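PDB 3A04: tryptophan--tRNA ligase from Aeropyrum pernix, which catalyses the ATP-dependent attachment of L-tryptophan to its cognate tRNA, releasing AMP and diphosphate. Local coordinates for residues Gly206-Val211 with Glu237-Ala242. Numbering follows the deposited sequence.
Sequences GYRHVV and ELERPA
His209 and Glu239 meet through a histidine-carboxylate hydrogen bond. ND1 of His209 donates to OE2 of Glu239 over 2.8 Å. The bond is bent, with an angle of 137° at the hydrogen. ND1 approaches from above the carboxylate plane, and OE2 in turn lies tilted from the ring plane. Glu239 reaches the ring because CG stands anti to the backbone N (chi1 170°) and the chain stays extended beyond it. Arg208 crosses this side chain at about a right angle, its CG 3.6 Å from CB of Glu239. The same CG sits over the centre of one face of the His209 ring. The guanidinium does not pair with Glu239: NE of Arg208 is 5.0 Å from OE1 of Glu239. NE instead donates to a water at the guanidinium edge, and that water donates to O of Glu237.

A second water gives one proton to OE2 of Glu239 and the other to O of Arg240, and accepts a weak bond from N of Val210. Farther along, N of Ala242 donates to O of Val210 at 3.1 Å. This starts the parallel pairing of strands 210-215 and 242-246 in the class I synthetase sheet. CA of Val211 adds a CH...O contact to O of Ala242, and CG2 of Val211 lies 4.2 Å from CB of Ala242. On the far side of the ring, NE2 of His209 makes a weak hydrogen bond to Glu69. An alanine at Glu239 would probably leave ND1 of His209 without its acceptor and the ring freer to turn. With a carboxylate near each ring nitrogen, His209 may be biased toward its protonated form, and OE2 of Glu239 is gripped by both ring and water where the strands begin to pair.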
ATOM      1  N   GLY A 206      14.913  13.822   7.066  1.00 28.28           N
ATOM      2  CA  GLY A 206      14.829  15.019   6.266  1.00 30.26           C
ATOM      3  C   GLY A 206      15.908  15.188   5.195  1.00 29.65           C
ATOM      4  O   GLY A 206      16.411  16.343   4.959  1.00 29.28           O
ATOM      5  N   TYR A 207      16.293  14.059   4.591  1.00 27.48           N
ATOM      6  CA  TYR A 207      17.382  14.009   3.620  1.00 28.93           C
ATOM      7  C   TYR A 207      16.869  14.266   2.203  1.00 28.95           C
ATOM      8  O   TYR A 207      16.461  13.370   1.430  1.00 25.97           O
ATOM      9  CB  TYR A 207      18.191  12.685   3.683  1.00 27.14           C
ATOM     10  CG  TYR A 207      18.916  12.433   4.994  1.00 29.32           C
ATOM     11  CD1 TYR A 207      20.262  12.833   5.168  1.00 31.74           C
ATOM     12  CD2 TYR A 207      18.319  11.702   5.997  1.00 28.15           C
ATOM     13  CE1 TYR A 207      20.933  12.572   6.371  1.00 31.78           C
ATOM     14  CE2 TYR A 207      19.006  11.439   7.207  1.00 29.25           C
ATOM     15  CZ  TYR A 207      20.304  11.899   7.361  1.00 34.30           C
ATOM     16  OH  TYR A 207      20.996  11.653   8.542  1.00 34.78           O
ATOM     17  N   ARG A 208      16.823  15.529   1.864  1.00 29.17           N
ATOM     18  CA  ARG A 208      16.262  15.870   0.609  1.00 29.05           C
ATOM     19  C   ARG A 208      17.176  15.451  -0.552  1.00 29.63           C
ATOM     20  O   ARG A 208      16.705  15.101  -1.656  1.00 28.21           O
ATOM     21  CB  ARG A 208      16.101  17.421   0.576  1.00 30.33           C
ATOM     22  CG  ARG A 208      16.048  17.892  -0.881  1.00 33.68           C
ATOM     23  CD  ARG A 208      15.575  19.348  -0.931  1.00 42.43           C
ATOM     24  NE  ARG A 208      14.173  19.471  -0.477  1.00 40.43           N
ATOM     25  CZ  ARG A 208      13.617  20.674  -0.346  1.00 45.98           C
ATOM     26  NH1 ARG A 208      14.369  21.780  -0.577  1.00 43.61           N
ATOM     27  NH2 ARG A 208      12.358  20.770   0.011  1.00 47.27           N
ATOM     28  N   HIS A 209      18.474  15.463  -0.305  1.00 28.98           N
ATOM     29  CA  HIS A 209      19.412  15.170  -1.383  1.00 29.43           C
ATOM     30  C   HIS A 209      19.856  13.676  -1.255  1.00 30.53           C
ATOM     31  O   HIS A 209      20.621  13.341  -0.343  1.00 29.20           O
ATOM     32  CB  HIS A 209      20.568  16.117  -1.220  1.00 30.13           C
ATOM     33  CG  HIS A 209      20.146  17.555  -1.245  1.00 31.69           C
ATOM     34  ND1 HIS A 209      19.691  18.138  -2.405  1.00 30.55           N
ATOM     35  CD2 HIS A 209      20.018  18.494  -0.273  1.00 30.51           C
ATOM     36  CE1 HIS A 209      19.310  19.383  -2.163  1.00 37.19           C
ATOM     37  NE2 HIS A 209      19.467  19.618  -0.881  1.00 32.95           N
ATOM     38  N   VAL A 210      19.365  12.828  -2.146  1.00 29.86           N
ATOM     39  CA  VAL A 210      19.600  11.376  -2.032  1.00 31.44           C
ATOM     40  C   VAL A 210      20.116  10.891  -3.368  1.00 29.88           C
ATOM     41  O   VAL A 210      19.604  11.286  -4.403  1.00 30.04           O
ATOM     42  CB  VAL A 210      18.265  10.597  -1.860  1.00 32.72           C
ATOM     43  CG1 VAL A 210      18.564   9.065  -1.499  1.00 33.98           C
ATOM     44  CG2 VAL A 210      17.454  11.219  -0.827  1.00 36.45           C
ATOM     45  N   VAL A 211      21.098   9.982  -3.357  1.00 29.28           N
ATOM     46  CA  VAL A 211      21.571   9.441  -4.617  1.00 27.38           C
ATOM     47  C   VAL A 211      21.311   7.945  -4.564  1.00 27.37           C
ATOM     48  O   VAL A 211      21.322   7.335  -3.485  1.00 25.81           O
ATOM     49  CB  VAL A 211      23.107   9.787  -4.864  1.00 27.94           C
ATOM     50  CG1 VAL A 211      24.079   9.212  -3.671  1.00 24.70           C
ATOM     51  CG2 VAL A 211      23.545   9.301  -6.292  1.00 26.77           C
ATOM     52  N   GLU A 237       6.547  18.106  -0.399  1.00 32.80           N
ATOM     53  CA  GLU A 237       7.565  18.660  -1.291  1.00 35.21           C
ATOM     54  C   GLU A 237       8.780  17.673  -1.320  1.00 35.12           C
ATOM     55  O   GLU A 237       9.428  17.411  -0.277  1.00 34.70           O
ATOM     56  CB  GLU A 237       7.991  20.061  -0.751  1.00 36.36           C
ATOM     57  CG  GLU A 237       6.816  21.142  -0.808  1.00 40.26           C
ATOM     58  CD  GLU A 237       5.930  21.046  -2.079  1.00 43.59           C
ATOM     59  OE1 GLU A 237       6.420  21.329  -3.188  1.00 46.44           O
ATOM     60  OE2 GLU A 237       4.716  20.684  -1.975  1.00 47.16           O
ATOM     61  N   LEU A 238       9.028  17.116  -2.483  1.00 32.13           N
ATOM     62  CA  LEU A 238      10.066  16.086  -2.679  1.00 32.61           C
ATOM     63  C   LEU A 238      10.976  16.532  -3.780  1.00 33.22           C
ATOM     64  O   LEU A 238      10.543  17.097  -4.772  1.00 35.37           O
ATOM     65  CB  LEU A 238       9.427  14.749  -3.050  1.00 30.73           C
ATOM     66  CG  LEU A 238       8.466  14.171  -1.991  1.00 32.77           C
ATOM     67  CD1 LEU A 238       7.598  13.013  -2.550  1.00 31.05           C
ATOM     68  CD2 LEU A 238       9.224  13.749  -0.675  1.00 29.48           C
ATOM     69  N   GLU A 239      12.260  16.270  -3.605  1.00 33.88           N
ATOM     70  CA  GLU A 239      13.226  16.486  -4.655  1.00 31.25           C
ATOM     71  C   GLU A 239      13.376  15.203  -5.519  1.00 31.98           C
ATOM     72  O   GLU A 239      13.289  14.009  -5.026  1.00 29.53           O
ATOM     73  CB  GLU A 239      14.575  16.973  -4.040  1.00 31.34           C
ATOM     74  CG  GLU A 239      15.780  16.994  -5.130  1.00 37.92           C
ATOM     75  CD  GLU A 239      17.071  17.784  -4.744  1.00 48.07           C
ATOM     76  OE1 GLU A 239      16.893  19.019  -4.590  1.00 51.07           O
ATOM     77  OE2 GLU A 239      18.261  17.200  -4.641  1.00 46.98           O
ATOM     78  N   ARG A 240      13.634  15.427  -6.808  1.00 29.51           N
ATOM     79  CA  ARG A 240      13.913  14.335  -7.729  1.00 31.29           C
ATOM     80  C   ARG A 240      15.236  13.621  -7.291  1.00 30.89           C
ATOM     81  O   ARG A 240      16.228  14.284  -7.003  1.00 30.24           O
ATOM     82  CB  ARG A 240      14.076  14.901  -9.153  1.00 30.17           C
ATOM     83  CG  ARG A 240      12.702  15.303  -9.748  1.00 30.80           C
ATOM     84  CD  ARG A 240      12.854  15.793 -11.247  1.00 31.41           C
ATOM     85  NE  ARG A 240      13.650  17.010 -11.314  1.00 38.91           N
ATOM     86  CZ  ARG A 240      13.227  18.258 -11.059  1.00 43.43           C
ATOM     87  NH1 ARG A 240      11.937  18.513 -10.760  1.00 39.31           N
ATOM     88  NH2 ARG A 240      14.109  19.280 -11.146  1.00 38.64           N
ATOM     89  N   PRO A 241      15.216  12.286  -7.146  1.00 29.48           N
ATOM     90  CA  PRO A 241      16.485  11.658  -6.689  1.00 28.92           C
ATOM     91  C   PRO A 241      17.558  11.636  -7.765  1.00 30.05           C
ATOM     92  O   PRO A 241      17.260  11.439  -8.935  1.00 29.59           O
ATOM     93  CB  PRO A 241      16.072  10.206  -6.373  1.00 28.72           C
ATOM     94  CG  PRO A 241      14.728  10.012  -7.240  1.00 28.63           C
ATOM     95  CD  PRO A 241      14.066  11.386  -7.041  1.00 27.61           C
ATOM     96  N   ALA A 242      18.791  11.810  -7.337  1.00 29.99           N
ATOM     97  CA  ALA A 242      19.990  11.649  -8.187  1.00 29.32           C
ATOM     98  C   ALA A 242      20.366  10.165  -8.303  1.00 28.67           C
ATOM     99  O   ALA A 242      19.834   9.350  -7.576  1.00 27.28           O
ATOM    100  CB  ALA A 242      21.157  12.469  -7.604  1.00 26.26           C
TER
HETATM  101  O   HOH W   1      12.573  17.398   0.099  1.00 42.61           O
HETATM  102  O   HOH W   2      16.484  13.433  -3.800  1.00 47.57           O
HETATM  103  O   HOH W   3      18.133  14.528  -4.801  1.00 42.04           O